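PDB 5EX2: peptidyl-prolyl cis-trans isomerase from Hirschia baltica, which probably catalyses, as a periplasmic cyclophilin, the cis-trans isomerisation of peptide bonds preceding proline. Local coordinates for residues W148-A153 with E177-D182; F28-G33 with D211-A216; V20-L25 with K225-A230. All blocks are in the same frame, centred on the assembly; numbering follows the deposited sequence.

Interaction 1: W148-A153 with E177-D182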
loop_
_atom_site.group_PDB
_atom_site.type_symbol
_atom_site.label_atom_id
_atom_site.label_comp_id
_atom_site.label_asym_id
_atom_site.label_seq_id
_atom_site.Cartn_x
_atom_site.Cartn_y
_atom_site.Cartn_z
ATOM N N TRP A 148 3.298 -12.310 -2.312
ATOM C CA TRP A 148 2.154 -11.445 -2.045
ATOM C C TRP A 148 2.581 -10.299 -1.144
ATOM O O TRP A 148 3.642 -10.350 -0.536
ATOM C CB TRP A 148 1.000 -12.252 -1.427
ATOM C CG TRP A 148 1.354 -13.070 -0.209
ATOM C CD1 TRP A 148 1.130 -12.725 1.100
ATOM C CD2 TRP A 148 1.959 -14.379 -0.182
ATOM N NE1 TRP A 148 1.557 -13.734 1.924
ATOM C CE2 TRP A 148 2.086 -14.747 1.167
ATOM C CE3 TRP A 148 2.416 -15.262 -1.168
ATOM C CZ2 TRP A 148 2.643 -15.962 1.559
ATOM C CZ3 TRP A 148 2.982 -16.470 -0.773
ATOM C CH2 TRP A 148 3.087 -16.803 0.576
ATOM N N MET A 149 1.768 -9.246 -1.085
ATOM C CA MET A 149 2.028 -8.159 -0.175
ATOM C C MET A 149 1.169 -8.371 1.052
ATOM O O MET A 149 -0.054 -8.171 0.992
ATOM C CB MET A 149 1.726 -6.811 -0.821
ATOM C CG MET A 149 1.874 -5.655 0.143
ATOM S SD MET A 149 2.120 -4.072 -0.687
ATOM C CE MET A 149 0.567 -3.853 -1.532
ATOM N N PRO A 150 1.790 -8.776 2.161
ATOM C CA PRO A 150 0.988 -9.082 3.347
ATOM C C PRO A 150 0.337 -7.853 3.934
ATOM O O PRO A 150 0.804 -6.742 3.711
ATOM C CB PRO A 150 2.014 -9.664 4.314
ATOM C CG PRO A 150 3.292 -9.058 3.908
ATOM C CD PRO A 150 3.224 -8.993 2.409
ATOM N N HIS A 151 -0.740 -8.071 4.676
ATOM C CA HIS A 151 -1.542 -6.984 5.176
ATOM C C HIS A 151 -0.965 -6.429 6.484
ATOM O O HIS A 151 -1.562 -6.514 7.552
ATOM C CB HIS A 151 -2.985 -7.465 5.309
ATOM C CG HIS A 151 -3.659 -7.652 3.981
ATOM N ND1 HIS A 151 -3.398 -8.712 3.146
ATOM C CD2 HIS A 151 -4.569 -6.885 3.342
ATOM C CE1 HIS A 151 -4.127 -8.587 2.046
ATOM N NE2 HIS A 151 -4.844 -7.485 2.140
ATOM N N CYS A 152 0.226 -5.853 6.382
ATOM C CA CYS A 152 0.826 -5.096 7.462
ATOM C C CYS A 152 0.048 -3.803 7.641
ATOM O O CYS A 152 -0.599 -3.351 6.712
ATOM C CB CYS A 152 2.295 -4.732 7.161
ATOM S SG CYS A 152 3.399 -6.057 6.820
ATOM N N ALA A 153 0.158 -3.181 8.812
ATOM C CA ALA A 153 -0.318 -1.816 8.998
ATOM C C ALA A 153 0.281 -0.960 7.908
ATOM O O ALA A 153 1.477 -1.071 7.620
ATOM C CB ALA A 153 0.054 -1.304 10.366
ATOM N N GLU A 177 -1.508 -5.085 11.698
ATOM C CA GLU A 177 -1.154 -6.323 11.025
ATOM C C GLU A 177 -2.311 -7.305 11.059
ATOM O O GLU A 177 -2.840 -7.624 12.120
ATOM C CB GLU A 177 0.080 -6.941 11.678
ATOM C CG GLU A 177 0.437 -8.346 11.146
ATOM C CD GLU A 177 1.624 -8.975 11.860
ATOM O OE1 GLU A 177 1.983 -8.486 12.950
ATOM O OE2 GLU A 177 2.193 -9.967 11.341
ATOM N N SER A 178 -2.675 -7.798 9.878
ATOM C CA SER A 178 -3.825 -8.690 9.739
ATOM C C SER A 178 -3.533 -9.827 8.769
ATOM O O SER A 178 -4.029 -9.832 7.641
ATOM C CB SER A 178 -5.036 -7.897 9.272
ATOM O OG SER A 178 -5.327 -6.858 10.191
ATOM N N ARG A 179 -2.717 -10.779 9.200
ATOM C CA ARG A 179 -2.151 -11.757 8.277
ATOM C C ARG A 179 -3.170 -12.778 7.820
ATOM O O ARG A 179 -2.939 -13.475 6.831
ATOM C CB ARG A 179 -0.943 -12.458 8.904
ATOM C CG ARG A 179 0.134 -11.503 9.389
ATOM C CD ARG A 179 0.690 -10.598 8.276
ATOM N NE ARG A 179 1.597 -11.335 7.404
ATOM C CZ ARG A 179 2.855 -11.622 7.713
ATOM N NH1 ARG A 179 3.367 -11.222 8.871
ATOM N NH2 ARG A 179 3.613 -12.304 6.862
ATOM N N PHE A 180 -4.301 -12.851 8.521
ATOM C CA PHE A 180 -5.401 -13.724 8.108
ATOM C C PHE A 180 -6.029 -13.261 6.792
ATOM O O PHE A 180 -6.760 -14.018 6.170
ATOM C CB PHE A 180 -6.468 -13.798 9.208
ATOM C CG PHE A 180 -6.852 -12.461 9.754
ATOM C CD1 PHE A 180 -6.167 -11.909 10.828
ATOM C CD2 PHE A 180 -7.881 -11.746 9.184
ATOM C CE1 PHE A 180 -6.515 -10.666 11.319
ATOM C CE2 PHE A 180 -8.235 -10.510 9.670
ATOM C CZ PHE A 180 -7.539 -9.966 10.743
ATOM N N LEU A 181 -5.715 -12.040 6.347
ATOM C CA LEU A 181 -6.162 -11.574 5.032
ATOM C C LEU A 181 -5.259 -12.009 3.900
ATOM O O LEU A 181 -5.655 -11.962 2.729
ATOM C CB LEU A 181 -6.238 -10.058 4.996
ATOM C CG LEU A 181 -7.165 -9.397 6.003
ATOM C CD1 LEU A 181 -7.106 -7.897 5.786
ATOM C CD2 LEU A 181 -8.589 -9.905 5.888
ATOM N N ASP A 182 -4.036 -12.408 4.244
ATOM C CA ASP A 182 -3.023 -12.658 3.229
ATOM C C ASP A 182 -3.433 -13.800 2.298
ATOM O O ASP A 182 -3.970 -14.823 2.738
ATOM C CB ASP A 182 -1.678 -12.989 3.878
ATOM C CG ASP A 182 -1.094 -11.841 4.678
ATOM O OD1 ASP A 182 -1.671 -10.741 4.691
ATOM O OD2 ASP A 182 -0.008 -12.066 5.271
HETATM O O HOH W 1 -1.536 -10.475 1.297
#
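The tight part of this buried contact is centred on His151 and Asp182. Asp182 OD1 is gripped twice by one residue: by His151 N at 2.8 Å, from above the carboxylate plane, and by His151 ND1 at 3.1 Å, in the ring plane and on the anti lone pair. Ring and carboxylate lie nearly coplanar, 29° apart. Over one ring face sits Leu181, its CB 3.7 Å from the His151 centroid in a CH-pi contact, while His151 NE2 is hydrogen-bonded to Ser157 OG. Ser178 N reaches His151 O at 2.9 Å, joining the backbones at the centre of an inverse gamma turn. Asp182 OD2 offers its syn lone pair to Arg179 NE at 2.8 Å, and Pro150 CB packs against both groups. The looser, partly exposed margin is at Glu177, whose side chain leads away from 148-153 but still binds Arg179 NH1 through OE2 at 3.0 Å; Asp252 and Glu130 also pair with this guanidinium. An alanine at Asp182, lacking all three bonds, would probably loosen both the imidazole and the Arg179 guanidinium. With ND1 donating to a carboxylate that also faces a guanidinium, the imidazole orientation is fixed and Asp182 is likely to stay ionised.

Interaction 2: F28-G33 with D211-A216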
loop_
_atom_site.group_PDB
_atom_site.type_symbol
_atom_site.label_atom_id
_atom_site.label_comp_id
_atom_site.label_asym_id
_atom_site.label_seq_id
_atom_site.Cartn_x
_atom_site.Cartn_y
_atom_site.Cartn_z
ATOM N N PHE A 28 -5.478 10.815 -0.805
ATOM C CA PHE A 28 -6.780 10.660 -0.167
ATOM C C PHE A 28 -6.915 11.718 0.912
ATOM O O PHE A 28 -6.286 11.610 1.959
ATOM C CB PHE A 28 -6.923 9.264 0.468
ATOM C CG PHE A 28 -7.371 8.169 -0.476
ATOM C CD1 PHE A 28 -7.380 8.344 -1.849
ATOM C CD2 PHE A 28 -7.763 6.935 0.037
ATOM C CE1 PHE A 28 -7.804 7.324 -2.691
ATOM C CE2 PHE A 28 -8.181 5.923 -0.799
ATOM C CZ PHE A 28 -8.196 6.114 -2.160
ATOM N N GLU A 29 -7.728 12.737 0.680
ATOM C CA GLU A 29 -8.018 13.702 1.725
ATOM C C GLU A 29 -9.220 13.245 2.514
ATOM O O GLU A 29 -10.279 13.049 1.933
ATOM C CB GLU A 29 -8.301 15.071 1.129
ATOM C CG GLU A 29 -7.053 15.828 0.717
ATOM C CD GLU A 29 -6.257 16.317 1.922
ATOM O OE1 GLU A 29 -6.657 16.025 3.078
ATOM O OE2 GLU A 29 -5.227 16.993 1.714
ATOM N N THR A 30 -9.051 13.049 3.818
ATOM C CA THR A 30 -10.128 12.571 4.668
ATOM C C THR A 30 -10.445 13.620 5.721
ATOM O O THR A 30 -9.676 14.577 5.931
ATOM C CB THR A 30 -9.786 11.240 5.393
ATOM O OG1 THR A 30 -9.019 11.524 6.571
ATOM C CG2 THR A 30 -9.034 10.278 4.492
ATOM N N THR A 31 -11.561 13.426 6.418
ATOM C CA THR A 31 -11.933 14.319 7.476
ATOM C C THR A 31 -11.060 14.167 8.722
ATOM O O THR A 31 -11.272 14.864 9.698
ATOM C CB THR A 31 -13.428 14.151 7.832
ATOM O OG1 THR A 31 -13.745 12.759 7.924
ATOM C CG2 THR A 31 -14.297 14.783 6.757
ATOM N N LYS A 32 -10.077 13.264 8.677
ATOM C CA LYS A 32 -9.079 13.156 9.745
ATOM C C LYS A 32 -7.682 13.543 9.271
ATOM O O LYS A 32 -6.711 13.429 10.022
ATOM C CB LYS A 32 -9.059 11.735 10.308
ATOM C CG LYS A 32 -10.216 11.425 11.244
ATOM C CD LYS A 32 -10.056 12.106 12.600
ATOM C CE LYS A 32 -11.214 11.791 13.523
ATOM N NZ LYS A 32 -12.511 12.194 12.925
ATOM N N GLY A 33 -7.586 14.008 8.028
ATOM C CA GLY A 33 -6.308 14.391 7.450
ATOM C C GLY A 33 -6.009 13.638 6.165
ATOM O O GLY A 33 -6.838 12.889 5.616
ATOM N N ASP A 211 -16.314 9.172 9.414
ATOM C CA ASP A 211 -15.377 10.001 8.666
ATOM C C ASP A 211 -15.595 9.809 7.163
ATOM O O ASP A 211 -16.266 8.851 6.742
ATOM C CB ASP A 211 -13.945 9.675 9.083
ATOM C CG ASP A 211 -13.560 10.386 10.353
ATOM O OD1 ASP A 211 -13.665 11.633 10.375
ATOM O OD2 ASP A 211 -13.203 9.712 11.335
ATOM N N ILE A 212 -15.066 10.742 6.375
ATOM C CA ILE A 212 -15.359 10.841 4.952
ATOM C C ILE A 212 -14.068 10.940 4.172
ATOM O O ILE A 212 -13.140 11.611 4.596
ATOM C CB ILE A 212 -16.237 12.077 4.650
ATOM C CG1 ILE A 212 -17.521 12.038 5.488
ATOM C CG2 ILE A 212 -16.564 12.173 3.159
ATOM C CD1 ILE A 212 -18.358 13.305 5.412
ATOM N N LEU A 213 -14.041 10.285 3.029
ATOM C CA LEU A 213 -13.028 10.506 2.014
ATOM C C LEU A 213 -13.515 11.697 1.223
ATOM O O LEU A 213 -14.373 11.570 0.364
ATOM C CB LEU A 213 -12.857 9.275 1.131
ATOM C CG LEU A 213 -11.853 9.389 -0.014
ATOM C CD1 LEU A 213 -10.469 9.788 0.465
ATOM C CD2 LEU A 213 -11.796 8.055 -0.730
ATOM N N VAL A 214 -12.975 12.864 1.531
ATOM C CA VAL A 214 -13.453 14.105 0.938
ATOM C C VAL A 214 -13.089 14.215 -0.542
ATOM O O VAL A 214 -13.886 14.679 -1.369
ATOM C CB VAL A 214 -12.881 15.314 1.702
ATOM C CG1 VAL A 214 -13.300 16.621 1.050
ATOM C CG2 VAL A 214 -13.292 15.280 3.155
ATOM N N SER A 215 -11.866 13.815 -0.873
ATOM C CA SER A 215 -11.418 13.845 -2.258
ATOM C C SER A 215 -10.293 12.854 -2.479
ATOM O O SER A 215 -9.585 12.489 -1.553
ATOM C CB SER A 215 -10.953 15.250 -2.650
ATOM O OG SER A 215 -9.767 15.598 -1.956
ATOM N N ALA A 216 -10.144 12.440 -3.726
ATOM C CA ALA A 216 -9.050 11.599 -4.158
ATOM C C ALA A 216 -8.486 12.187 -5.440
ATOM O O ALA A 216 -9.238 12.584 -6.333
ATOM C CB ALA A 216 -9.520 10.168 -4.369
#
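Phe28 and Leu213 cross obliquely on one face of the sheet. Leu213, with CG anti to its backbone N (chi1 178°), sends CD2 over the centre of the Phe28 ring in a CH-pi contact, 4.2 Å from the centroid, while CD1 lies 3.6 Å from Phe28 CB. Ala216 CB approaches the same ring obliquely, 3.7 Å from CE1, and Phe171 also meets it. On the other face Ser215 OG lies alongside Glu29, whose carboxylate bends away. These two antiparallel strands, 25-30 and 212-218, are the first and last of the cyclophilin barrel in chain order, and their pairing closes it. The join contains a classic beta bulge: Val214 and Ser215 both face Glu29, whose O takes Val214 N at 2.7 Å and, weakly, Ser215 N. Beyond it the chain reverses through a type I turn from Thr30 to Gly33, where Thr30 OG1 accepts from Lys32 N in an ST turn and donates to Gly33 O. Thr31 crosses Asp211 obliquely; its OG1 donates to the anti lone pair of Asp211 OD1 at 2.7 Å and accepts from Ile212 N at 2.9 Å. Lys32 crosses Asp211 at about a right angle, bent at chi2 and chi4 so that NZ meets the syn side of OD1 at 2.9 Å in a salt bridge. Asp211 OD2 takes a weak bond from the same NZ and accepts from the backbone N of Thr202.

Interaction 3: V20-L25 with K225-A230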
loop_
_atom_site.group_PDB
_atom_site.type_symbol
_atom_site.label_atom_id
_atom_site.label_comp_id
_atom_site.label_asym_id
_atom_site.label_seq_id
_atom_site.Cartn_x
_atom_site.Cartn_y
_atom_site.Cartn_z
ATOM N N VAL A 20 9.005 8.498 -6.050
ATOM C CA VAL A 20 7.740 7.861 -6.398
ATOM C C VAL A 20 7.195 8.480 -7.674
ATOM O O VAL A 20 7.103 9.696 -7.804
ATOM C CB VAL A 20 6.721 7.984 -5.245
ATOM C CG1 VAL A 20 5.340 7.478 -5.650
ATOM C CG2 VAL A 20 7.213 7.225 -4.010
ATOM N N ASP A 21 6.839 7.628 -8.620
ATOM C CA ASP A 21 6.197 8.034 -9.861
ATOM C C ASP A 21 4.865 8.745 -9.560
ATOM O O ASP A 21 4.029 8.195 -8.851
ATOM C CB ASP A 21 5.978 6.769 -10.704
ATOM C CG ASP A 21 5.438 7.036 -12.092
ATOM O OD1 ASP A 21 4.713 8.025 -12.305
ATOM O OD2 ASP A 21 5.715 6.199 -12.979
ATOM N N PRO A 22 4.651 9.966 -10.086
ATOM C CA PRO A 22 3.366 10.616 -9.790
ATOM C C PRO A 22 2.133 9.811 -10.216
ATOM O O PRO A 22 1.099 9.973 -9.582
ATOM C CB PRO A 22 3.436 11.933 -10.588
ATOM C CG PRO A 22 4.838 12.166 -10.869
ATOM C CD PRO A 22 5.567 10.852 -10.827
ATOM N N ASP A 23 2.235 8.964 -11.236
ATOM C CA ASP A 23 1.095 8.155 -11.639
ATOM C C ASP A 23 0.898 6.962 -10.691
ATOM O O ASP A 23 -0.077 6.230 -10.834
ATOM C CB ASP A 23 1.253 7.667 -13.083
ATOM C CG ASP A 23 -0.084 7.440 -13.766
ATOM O OD1 ASP A 23 -1.011 8.260 -13.568
ATOM O OD2 ASP A 23 -0.235 6.445 -14.503
ATOM N N ASN A 24 1.815 6.752 -9.753
ATOM C CA ASN A 24 1.627 5.732 -8.721
ATOM C C ASN A 24 1.297 6.346 -7.366
ATOM O O ASN A 24 1.370 5.671 -6.352
ATOM C CB ASN A 24 2.881 4.863 -8.569
ATOM C CG ASN A 24 3.158 4.011 -9.774
ATOM O OD1 ASN A 24 2.304 3.817 -10.621
ATOM N ND2 ASN A 24 4.377 3.493 -9.857
ATOM N N LEU A 25 0.947 7.628 -7.342
ATOM C CA LEU A 25 0.753 8.335 -6.082
ATOM C C LEU A 25 -0.629 8.957 -6.034
ATOM O O LEU A 25 -0.977 9.774 -6.876
ATOM C CB LEU A 25 1.825 9.411 -5.905
ATOM C CG LEU A 25 1.875 10.172 -4.581
ATOM C CD1 LEU A 25 2.063 9.241 -3.390
ATOM C CD2 LEU A 25 3.017 11.194 -4.636
ATOM N N LYS A 225 3.717 22.009 -11.002
ATOM C CA LYS A 225 4.131 22.812 -9.855
ATOM C C LYS A 225 3.305 22.464 -8.609
ATOM O O LYS A 225 3.709 22.787 -7.494
ATOM C CB LYS A 225 4.004 24.312 -10.148
ATOM C CG LYS A 225 2.637 24.908 -9.843
ATOM C CD LYS A 225 2.573 26.376 -10.212
ATOM C CE LYS A 225 1.244 26.983 -9.794
ATOM N NZ LYS A 225 0.046 26.291 -10.348
ATOM N N ASP A 226 2.148 21.829 -8.798
ATOM C CA ASP A 226 1.247 21.525 -7.681
ATOM C C ASP A 226 1.467 20.131 -7.097
ATOM O O ASP A 226 0.874 19.778 -6.067
ATOM C CB ASP A 226 -0.213 21.644 -8.126
ATOM C CG ASP A 226 -0.593 23.052 -8.509
ATOM O OD1 ASP A 226 0.010 24.003 -7.975
ATOM O OD2 ASP A 226 -1.504 23.201 -9.347
ATOM N N ARG A 227 2.305 19.335 -7.748
ATOM C CA ARG A 227 2.468 17.939 -7.357
ATOM C C ARG A 227 3.274 17.805 -6.076
ATOM O O ARG A 227 4.393 18.297 -6.005
ATOM C CB ARG A 227 3.167 17.147 -8.465
ATOM C CG ARG A 227 2.373 17.054 -9.735
ATOM C CD ARG A 227 3.095 16.276 -10.812
ATOM N NE ARG A 227 2.344 16.308 -12.060
ATOM C CZ ARG A 227 2.872 16.250 -13.279
ATOM N NH1 ARG A 227 4.186 16.138 -13.447
ATOM N NH2 ARG A 227 2.075 16.300 -14.338
ATOM N N PRO A 228 2.730 17.111 -5.059
ATOM C CA PRO A 228 3.614 16.696 -3.970
ATOM C C PRO A 228 4.673 15.766 -4.515
ATOM O O PRO A 228 4.431 15.097 -5.517
ATOM C CB PRO A 228 2.685 15.972 -2.978
ATOM C CG PRO A 228 1.386 15.817 -3.663
ATOM C CD PRO A 228 1.324 16.743 -4.821
ATOM N N GLU A 229 5.828 15.742 -3.873
ATOM C CA GLU A 229 6.928 14.889 -4.297
ATOM C C GLU A 229 7.220 13.912 -3.170
ATOM O O GLU A 229 7.485 14.318 -2.039
ATOM C CB GLU A 229 8.161 15.726 -4.660
ATOM C CG GLU A 229 7.918 16.676 -5.847
ATOM C CD GLU A 229 9.058 17.656 -6.142
ATOM O OE1 GLU A 229 10.209 17.434 -5.717
ATOM O OE2 GLU A 229 8.781 18.656 -6.833
ATOM N N ALA A 230 7.160 12.621 -3.488
ATOM C CA ALA A 230 7.354 11.575 -2.490
ATOM C C ALA A 230 8.589 10.741 -2.781
ATOM O O ALA A 230 8.941 10.502 -3.939
ATOM C CB ALA A 230 6.118 10.683 -2.417
HETATM O O HOH W 2 7.048 11.925 -6.329
#
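Val20 points its side chain at Ala230: CB and CG2 both lie against that residue, while CG1 turns to its own segment. CB stands 3.6 Å from Ala230 O and 4.0 Å from Ala230 CB. Of the two branches, CG2, anti to the carbonyl carbon, continues along the same neighbour and touches Ala230 O and CB in turn. CG1, anti to the backbone N (chi1 173°), leads instead back over its own segment, 4.0 Å from Leu25 CB. Beneath this side chain the backbones are joined by a single direct hydrogen bond, Val20 N to Ala230 O at 2.9 Å: it is almost straight at hydrogen (177°), yet the donor stands 34° above the carbonyl plane. A water extends the join, donating to Val20 O at 2.7 Å and accepting from Ala230 N at 2.9 Å. The direct bond continues the pairing of edge strand 17-19 with 229-233, the central strand of a small three-stranded antiparallel sheet outside the barrel; from here 20-25 turns into the first barrel strand. That turn is shaped by Asp21, whose OD1 accepts from Asp23 N in an Asx turn, and by a short 3-10 segment at 22-23. Asp23 in turn pairs with Arg56 of helix 45-57. Leu25, with CG anti to its backbone N, brings CD2 to 3.8 Å from Ala230 CB, so the small methyl is held by Val20 and Leu25 together, and Val263 touches it too. Nearer the surface Arg227 passes Pro22 loosely, CD to CB at 4.4 Å, and its NE is hydrogen-bonded to Leu222 O.

From the N terminus the chain first lays down 20-25 and, shortly after it, 28-33; both find their partners near the far end of the sequence. In chain order, interaction 1 closes first: 148-153 meets 177-182 across 23 residues, tying the loop after strand 145-148 to the loop after strand 171-174. Segment 211-216 then returns to 28-33 in interaction 2, closing the barrel, and 225-230 completes interaction 3 by bringing strand 229-233 to the entrance of the first barrel strand. The three loops nest, 1 within 2 within 3, and none cross. Interactions 1 and 3 lie on opposite sides of the chain's centre, with contact centres about 26 Å apart.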